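Local coordinates for protein catechol 1,2 dioxygenase (Acinetobacter radioresistens, PDB 2XSU) that probably catalyses the ferric-iron-dependent intradiol cleavage of catechol by molecular oxygen to cis,cis-muconate, an early step of the beta-ketoadipate pathway, at residues Tyr228-Pro233 with Val291-Glu296; Gln10-Leu15 with Asp42-Ile47. The protein carries 1 engineered substitution. All blocks are in the same frame, centred on the assembly; numbering follows the deposited sequence.

How the contacts relate
Contact 2 comes first along the chain, joining helix 9-20 to helix 30-49; contact 1 opens only after it has closed, and joins the ends of strands 221-231 and 284-293. Their centres are about 44 Å apart, and their nearest atoms about 29 Å, so they do not touch; nor do they share a helix or strand. Contact 1 belongs to the mixed beta sheet of the dioxygenase domain, whose H225 and H227, on strand 221-231, bind the iron. Contact 2 belongs to the helical N-terminal part, where the second subunit and a bound phospholipid come close. Contact 1 thus joins two strand ends of the iron-binding beta domain, contact 2 two helices at the dimer contact.

Contact 1: residues Tyr228-Pro233 with Val291-Glu296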
ATOM      1  N   TYR A 228     -13.041 -22.186  -8.858  1.00  9.80           N
ATOM      2  CA  TYR A 228     -14.017 -22.153  -9.950  1.00  9.73           C
ATOM      3  C   TYR A 228     -14.545 -20.750 -10.227  1.00  9.92           C
ATOM      4  O   TYR A 228     -14.921 -20.041  -9.294  1.00 10.35           O
ATOM      5  CB  TYR A 228     -15.247 -22.982  -9.577  1.00  9.69           C
ATOM      6  CG  TYR A 228     -15.119 -24.466  -9.661  1.00  9.05           C
ATOM      7  CD1 TYR A 228     -14.351 -25.173  -8.730  1.00 10.30           C
ATOM      8  CD2 TYR A 228     -15.825 -25.193 -10.647  1.00 10.08           C
ATOM      9  CE1 TYR A 228     -14.246 -26.561  -8.805  1.00 10.48           C
ATOM     10  CE2 TYR A 228     -15.741 -26.595 -10.710  1.00 10.11           C
ATOM     11  CZ  TYR A 228     -14.943 -27.262  -9.775  1.00 10.06           C
ATOM     12  OH  TYR A 228     -14.819 -28.619  -9.809  1.00 12.28           O
ATOM     13  N   PHE A 229     -14.584 -20.363 -11.511  1.00 10.01           N
ATOM     14  CA  PHE A 229     -15.610 -19.408 -11.995  1.00 10.41           C
ATOM     15  C   PHE A 229     -16.615 -20.216 -12.817  1.00 11.84           C
ATOM     16  O   PHE A 229     -16.202 -21.009 -13.674  1.00 11.47           O
ATOM     17  CB  PHE A 229     -15.053 -18.349 -12.962  1.00 11.50           C
ATOM     18  CG  PHE A 229     -14.186 -17.281 -12.346  1.00 11.10           C
ATOM     19  CD1 PHE A 229     -14.584 -16.591 -11.187  1.00 14.11           C
ATOM     20  CD2 PHE A 229     -12.987 -16.906 -12.963  1.00 12.96           C
ATOM     21  CE1 PHE A 229     -13.785 -15.571 -10.638  1.00 16.06           C
ATOM     22  CE2 PHE A 229     -12.202 -15.890 -12.428  1.00 13.77           C
ATOM     23  CZ  PHE A 229     -12.590 -15.224 -11.252  1.00 13.25           C
ATOM     24  N   VAL A 230     -17.917 -20.021 -12.592  1.00 11.66           N
ATOM     25  CA  VAL A 230     -18.939 -20.663 -13.437  1.00 13.06           C
ATOM     26  C   VAL A 230     -19.860 -19.569 -13.954  1.00 14.30           C
ATOM     27  O   VAL A 230     -20.363 -18.764 -13.191  1.00 14.28           O
ATOM     28  CB  VAL A 230     -19.721 -21.781 -12.706  1.00 12.71           C
ATOM     29  CG1 VAL A 230     -20.659 -22.545 -13.716  1.00 13.58           C
ATOM     30  CG2 VAL A 230     -18.743 -22.785 -12.021  1.00 12.37           C
ATOM     31  N   SER A 231     -20.073 -19.533 -15.268  1.00 14.92           N
ATOM     32  CA  SER A 231     -20.940 -18.494 -15.852  1.00 15.46           C
ATOM     33  C   SER A 231     -21.751 -19.093 -16.993  1.00 16.29           C
ATOM     34  O   SER A 231     -21.312 -20.067 -17.598  1.00 16.12           O
ATOM     35  CB  SER A 231     -20.109 -17.299 -16.340  1.00 16.39           C
ATOM     36  OG  SER A 231     -19.153 -17.651 -17.340  1.00 17.24           O
ATOM     37  N   ALA A 232     -22.914 -18.492 -17.281  1.00 16.56           N
ATOM     38  CA  ALA A 232     -23.766 -18.933 -18.397  1.00 17.94           C
ATOM     39  C   ALA A 232     -24.778 -17.843 -18.721  1.00 18.69           C
ATOM     40  O   ALA A 232     -25.239 -17.153 -17.816  1.00 19.17           O
ATOM     41  CB  ALA A 232     -24.479 -20.197 -18.048  1.00 17.89           C
ATOM     42  N   PRO A 233     -25.138 -17.694 -20.004  1.00 19.26           N
ATOM     43  CA  PRO A 233     -26.151 -16.674 -20.341  1.00 19.82           C
ATOM     44  C   PRO A 233     -27.430 -16.872 -19.561  1.00 19.46           C
ATOM     45  O   PRO A 233     -27.950 -17.995 -19.472  1.00 20.20           O
ATOM     46  CB  PRO A 233     -26.416 -16.926 -21.833  1.00 20.06           C
ATOM     47  CG  PRO A 233     -25.155 -17.507 -22.336  1.00 20.45           C
ATOM     48  CD  PRO A 233     -24.544 -18.310 -21.203  1.00 19.91           C
ATOM     49  N   VAL A 291     -22.707 -28.093  -9.641  1.00 14.75           N
ATOM     50  CA  VAL A 291     -22.882 -26.664  -9.473  1.00 14.04           C
ATOM     51  C   VAL A 291     -24.311 -26.278  -9.813  1.00 15.40           C
ATOM     52  O   VAL A 291     -24.824 -26.650 -10.870  1.00 14.96           O
ATOM     53  CB  VAL A 291     -21.919 -25.863 -10.361  1.00 14.88           C
ATOM     54  CG1 VAL A 291     -22.195 -24.374 -10.235  1.00 15.15           C
ATOM     55  CG2 VAL A 291     -20.463 -26.140  -9.960  1.00 15.05           C
ATOM     56  N   GLU A 292     -24.931 -25.526  -8.917  1.00 14.79           N
ATOM     57  CA  GLU A 292     -26.264 -24.972  -9.155  1.00 15.78           C
ATOM     58  C   GLU A 292     -26.170 -23.456  -9.289  1.00 15.42           C
ATOM     59  O   GLU A 292     -25.682 -22.755  -8.380  1.00 15.77           O
ATOM     60  CB  GLU A 292     -27.180 -25.369  -7.993  1.00 16.38           C
ATOM     61  CG  GLU A 292     -28.568 -24.784  -7.992  1.00 22.30           C
ATOM     62  CD  GLU A 292     -29.368 -25.255  -6.773  1.00 26.73           C
ATOM     63  OE1 GLU A 292     -29.745 -26.448  -6.728  1.00 29.45           O
ATOM     64  OE2 GLU A 292     -29.585 -24.439  -5.845  1.00 30.70           O
ATOM     65  N   LEU A 293     -26.634 -22.951 -10.425  1.00 15.14           N
ATOM     66  CA  LEU A 293     -26.636 -21.520 -10.715  1.00 15.89           C
ATOM     67  C   LEU A 293     -28.026 -20.909 -10.519  1.00 17.39           C
ATOM     68  O   LEU A 293     -29.054 -21.570 -10.764  1.00 17.95           O
ATOM     69  CB  LEU A 293     -26.161 -21.256 -12.156  1.00 16.41           C
ATOM     70  CG  LEU A 293     -24.750 -21.704 -12.522  1.00 14.56           C
ATOM     71  CD1 LEU A 293     -24.489 -21.420 -14.012  1.00 15.33           C
ATOM     72  CD2 LEU A 293     -23.734 -20.980 -11.650  1.00 14.86           C
ATOM     73  N   VAL A 294     -28.036 -19.658 -10.079  1.00 18.62           N
ATOM     74  CA  VAL A 294     -29.277 -18.903  -9.844  1.00 20.94           C
ATOM     75  C   VAL A 294     -29.583 -18.075 -11.097  1.00 21.85           C
ATOM     76  O   VAL A 294     -28.686 -17.486 -11.695  1.00 20.89           O
ATOM     77  CB  VAL A 294     -29.132 -17.999  -8.589  1.00 20.89           C
ATOM     78  CG1 VAL A 294     -30.385 -17.138  -8.356  1.00 22.32           C
ATOM     79  CG2 VAL A 294     -28.826 -18.849  -7.336  1.00 21.67           C
ATOM     80  N   LYS A 295     -30.855 -18.031 -11.508  1.00 23.50           N
ATOM     81  CA  LYS A 295     -31.213 -17.217 -12.676  1.00 26.04           C
ATOM     82  C   LYS A 295     -31.028 -15.721 -12.404  1.00 26.43           C
ATOM     83  O   LYS A 295     -31.287 -15.227 -11.284  1.00 25.93           O
ATOM     84  CB  LYS A 295     -32.648 -17.515 -13.179  1.00 26.71           C
ATOM     85  CG  LYS A 295     -33.762 -17.265 -12.166  1.00 31.10           C
ATOM     86  CD  LYS A 295     -35.097 -16.870 -12.851  1.00 35.29           C
ATOM     87  CE  LYS A 295     -36.250 -16.632 -11.838  1.00 36.19           C
ATOM     88  NZ  LYS A 295     -35.867 -15.909 -10.573  1.00 37.17           N
ATOM     89  N   GLU A 296     -30.550 -15.005 -13.414  1.00 27.39           N
ATOM     90  CA  GLU A 296     -30.383 -13.559 -13.316  1.00 29.01           C
ATOM     91  C   GLU A 296     -31.767 -12.931 -13.303  1.00 29.60           C
ATOM     92  O   GLU A 296     -32.557 -13.158 -14.216  1.00 30.47           O
ATOM     93  CB  GLU A 296     -29.619 -13.006 -14.513  1.00 29.47           C
ATOM     94  CG  GLU A 296     -28.108 -13.136 -14.436  1.00 33.39           C
ATOM     95  CD  GLU A 296     -27.404 -12.678 -15.721  1.00 37.55           C
ATOM     96  OE1 GLU A 296     -28.065 -12.643 -16.793  1.00 38.33           O
ATOM     97  OE2 GLU A 296     -26.188 -12.363 -15.656  1.00 38.19           O
TER
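No flat group enters the contact that V230 and A232 make with V291 and L293; of the two rings of the first strand, Y228 lies beside it without touching and F229 is turned to the opposite side of the strand, and both meet other residues. The F229 ring meets Y112 edge-to-face, W159 with the planes at about 45°, and K237 in a cation-pi contact. The Y228 ring meets F289 with the planes at about 50°, and its OH is hydrogen-bonded to the OH of Y191.

The contact itself is a cluster of methyl groups. V230 uses both of its branches. CG1, turned anti to the main-chain N (chi1 -173°), reaches the fork of L293 and touches both arms: V230 CG1 is 4.0 Å from L293 CD1 and equally 4.0 Å from L293 CD2, the two side chains crossing at a slant. The other branch, beside the main-chain N, goes to the second valine, with V230 CG2 at 4.2 Å from V291 CG1. The two valines point past each other from opposing sides and meet at one methyl each. Farther along, A232 CB approaches the same leucine arm, lying 4.2 Å from L293 CD1, so that L293 CD1 is touched by both V230 and A232.

The two strands run in broadly the same direction but are not bonded to each other; their closest CA atoms, those of V230 and V291, are 8.2 Å apart. V230 pairs through its main chain with L238 and V291 with T142, while L238 also touches the side chains of V291 and L293. Every touching atom across the contact is carbon: the contact is apolar, V230, V291 and L293 being buried and A232 at the more open end, with no hydrogen bond across it to fix the spacing of the strands.

Contact 2: residues Gln10-Leu15 with Asp42-Ile47; sequences QQIDAL and DLFQAI
I12 reaches from helix 9-20 to F44 and Q45 on helix 30-49, and the branches leaving its CB divide the work. CG2, anti to the main-chain N, packs against the root of the phenylalanine: I12 CG2 lies 3.7 Å from F44 CB and 4.1 Å from F44 CD2, oblique to the ring. CG1 leaves on the side of the main-chain N and grazes the same methylene, with I12 CG1 at 4.2 Å from F44 CB. Beyond it, the extended chain (chi2 163°) carries the terminal methyl over Q45, the residue after F44, where I12 CD1 is 3.6 Å from Q45 CA and 4.0 Å from Q45 CB. The Q45 side chain, bent at chi2, passes beside this methyl and runs roughly perpendicular to that of I12.

A charged link runs alongside: R9 forms salt bridges with both D13 and D42. F44 also touches V16 and M19, farther along helix 9-20, and stacks on Y85 of the second subunit, which packs on I12 too. Helix 9-20 therefore lies over one side of helix 30-49 at the dimer contact, while L43 touches bound phospholipid.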
ATOM      1  N   GLN A  10     -13.706  16.486  15.393  1.00 18.92           N
ATOM      2  CA  GLN A  10     -14.104  17.726  14.719  1.00 20.37           C
ATOM      3  C   GLN A  10     -12.887  18.418  14.107  1.00 18.33           C
ATOM      4  O   GLN A  10     -12.933  18.845  12.946  1.00 18.47           O
ATOM      5  CB  GLN A  10     -14.843  18.676  15.675  1.00 21.49           C
ATOM      6  CG  GLN A  10     -16.312  18.326  15.905  1.00 28.76           C
ATOM      7  CD  GLN A  10     -17.117  19.503  16.483  1.00 35.27           C
ATOM      8  OE1 GLN A  10     -16.549  20.527  16.888  1.00 39.37           O
ATOM      9  NE2 GLN A  10     -18.445  19.358  16.519  1.00 38.28           N
ATOM     10  N   GLN A  11     -11.811  18.494  14.887  1.00 17.41           N
ATOM     11  CA  GLN A  11     -10.570  19.157  14.464  1.00 16.68           C
ATOM     12  C   GLN A  11      -9.915  18.342  13.347  1.00 15.23           C
ATOM     13  O   GLN A  11      -9.406  18.924  12.381  1.00 14.88           O
ATOM     14  CB  GLN A  11      -9.600  19.319  15.622  1.00 17.40           C
ATOM     15  CG  GLN A  11     -10.085  20.304  16.713  1.00 19.98           C
ATOM     16  CD  GLN A  11      -9.347  20.140  18.046  1.00 23.93           C
ATOM     17  OE1 GLN A  11      -9.006  19.038  18.461  1.00 23.16           O
ATOM     18  NE2 GLN A  11      -9.129  21.261  18.743  1.00 27.35           N
ATOM     19  N   ILE A  12      -9.976  17.016  13.457  1.00 14.42           N
ATOM     20  CA  ILE A  12      -9.457  16.148  12.390  1.00 13.62           C
ATOM     21  C   ILE A  12     -10.228  16.383  11.095  1.00 13.44           C
ATOM     22  O   ILE A  12      -9.639  16.551  10.021  1.00 13.30           O
ATOM     23  CB  ILE A  12      -9.514  14.636  12.813  1.00 12.79           C
ATOM     24  CG1 ILE A  12      -8.396  14.332  13.827  1.00 12.96           C
ATOM     25  CG2 ILE A  12      -9.478  13.668  11.578  1.00 12.76           C
ATOM     26  CD1 ILE A  12      -8.572  12.999  14.641  1.00 13.87           C
ATOM     27  N   ASP A  13     -11.563  16.334  11.174  1.00 14.73           N
ATOM     28  CA  ASP A  13     -12.383  16.524   9.987  1.00 15.05           C
ATOM     29  C   ASP A  13     -12.143  17.865   9.310  1.00 14.09           C
ATOM     30  O   ASP A  13     -12.091  17.928   8.074  1.00 15.95           O
ATOM     31  CB  ASP A  13     -13.867  16.348  10.342  1.00 16.03           C
ATOM     32  CG  ASP A  13     -14.217  14.906  10.595  1.00 18.50           C
ATOM     33  OD1 ASP A  13     -13.393  14.013  10.262  1.00 22.37           O
ATOM     34  OD2 ASP A  13     -15.317  14.649  11.141  1.00 22.95           O
ATOM     35  N   ALA A  14     -11.937  18.908  10.109  1.00 14.59           N
ATOM     36  CA  ALA A  14     -11.666  20.237   9.572  1.00 14.76           C
ATOM     37  C   ALA A  14     -10.325  20.261   8.840  1.00 14.45           C
ATOM     38  O   ALA A  14     -10.241  20.794   7.730  1.00 14.31           O
ATOM     39  CB  ALA A  14     -11.707  21.292  10.689  1.00 15.35           C
ATOM     40  N   LEU A  15      -9.300  19.644   9.441  1.00 13.39           N
ATOM     41  CA  LEU A  15      -7.974  19.539   8.791  1.00 13.00           C
ATOM     42  C   LEU A  15      -8.003  18.748   7.475  1.00 12.95           C
ATOM     43  O   LEU A  15      -7.444  19.174   6.459  1.00 12.21           O
ATOM     44  CB  LEU A  15      -6.973  18.904   9.755  1.00 13.68           C
ATOM     45  CG  LEU A  15      -6.456  19.779  10.890  1.00 16.88           C
ATOM     46  CD1 LEU A  15      -5.694  18.896  11.878  1.00 18.05           C
ATOM     47  CD2 LEU A  15      -5.547  20.874  10.338  1.00 19.59           C
ATOM     48  N   ASP A  42     -10.434   8.653   9.407  1.00 10.32           N
ATOM     49  CA  ASP A  42     -10.338   7.482  10.277  1.00 10.67           C
ATOM     50  C   ASP A  42      -8.890   7.184  10.657  1.00 10.22           C
ATOM     51  O   ASP A  42      -8.615   6.846  11.804  1.00 11.63           O
ATOM     52  CB  ASP A  42     -10.962   6.241   9.624  1.00 10.46           C
ATOM     53  CG  ASP A  42     -12.514   6.290   9.537  1.00 13.60           C
ATOM     54  OD1 ASP A  42     -13.191   7.146  10.149  1.00 15.22           O
ATOM     55  OD2 ASP A  42     -13.048   5.439   8.786  1.00 15.85           O
ATOM     56  N   LEU A  43      -7.969   7.294   9.690  1.00  9.56           N
ATOM     57  CA  LEU A  43      -6.546   7.038   9.966  1.00  9.08           C
ATOM     58  C   LEU A  43      -6.034   8.033  11.001  1.00  9.63           C
ATOM     59  O   LEU A  43      -5.380   7.643  11.962  1.00 10.10           O
ATOM     60  CB  LEU A  43      -5.713   7.085   8.691  1.00 10.28           C
ATOM     61  CG  LEU A  43      -4.205   6.927   8.934  1.00 10.12           C
ATOM     62  CD1 LEU A  43      -3.808   5.576   9.560  1.00 13.15           C
ATOM     63  CD2 LEU A  43      -3.512   7.094   7.595  1.00 13.97           C
ATOM     64  N   PHE A  44      -6.357   9.311  10.821  1.00  9.71           N
ATOM     65  CA  PHE A  44      -5.913  10.341  11.764  1.00  9.62           C
ATOM     66  C   PHE A  44      -6.458  10.077  13.174  1.00 10.38           C
ATOM     67  O   PHE A  44      -5.742  10.234  14.154  1.00 11.09           O
ATOM     68  CB  PHE A  44      -6.357  11.740  11.305  1.00 10.39           C
ATOM     69  CG  PHE A  44      -5.571  12.326  10.153  1.00 11.12           C
ATOM     70  CD1 PHE A  44      -4.673  11.573   9.381  1.00 10.46           C
ATOM     71  CD2 PHE A  44      -5.777  13.664   9.808  1.00 11.21           C
ATOM     72  CE1 PHE A  44      -3.994  12.157   8.286  1.00 13.95           C
ATOM     73  CE2 PHE A  44      -5.077  14.259   8.713  1.00 10.91           C
ATOM     74  CZ  PHE A  44      -4.200  13.495   7.960  1.00 12.16           C
ATOM     75  N   GLN A  45      -7.718   9.646  13.259  1.00 10.46           N
ATOM     76  CA  GLN A  45      -8.309   9.366  14.543  1.00 11.70           C
ATOM     77  C   GLN A  45      -7.673   8.132  15.218  1.00 11.72           C
ATOM     78  O   GLN A  45      -7.487   8.108  16.440  1.00 12.34           O
ATOM     79  CB  GLN A  45      -9.819   9.216  14.413  1.00 11.19           C
ATOM     80  CG  GLN A  45     -10.463   9.052  15.799  1.00 14.29           C
ATOM     81  CD  GLN A  45     -10.440  10.317  16.626  1.00 23.69           C
ATOM     82  OE1 GLN A  45      -9.810  10.367  17.687  1.00 28.87           O
ATOM     83  NE2 GLN A  45     -11.148  11.344  16.160  1.00 24.84           N
ATOM     84  N   ALA A  46      -7.330   7.111  14.428  1.00 10.88           N
ATOM     85  CA  ALA A  46      -6.603   5.968  14.972  1.00 11.72           C
ATOM     86  C   ALA A  46      -5.210   6.373  15.484  1.00 11.32           C
ATOM     87  O   ALA A  46      -4.747   5.895  16.506  1.00 11.06           O
ATOM     88  CB  ALA A  46      -6.501   4.829  13.914  1.00 12.41           C
ATOM     89  N   ILE A  47      -4.540   7.263  14.742  1.00 11.21           N
ATOM     90  CA  ILE A  47      -3.244   7.775  15.176  1.00 11.40           C
ATOM     91  C   ILE A  47      -3.382   8.479  16.541  1.00 11.54           C
ATOM     92  O   ILE A  47      -2.565   8.265  17.426  1.00 11.70           O
ATOM     93  CB  ILE A  47      -2.642   8.724  14.111  1.00  9.56           C
ATOM     94  CG1 ILE A  47      -2.111   7.879  12.949  1.00 11.38           C
ATOM     95  CG2 ILE A  47      -1.418   9.497  14.663  1.00 11.92           C
ATOM     96  CD1 ILE A  47      -1.853   8.629  11.638  1.00 11.48           C
TER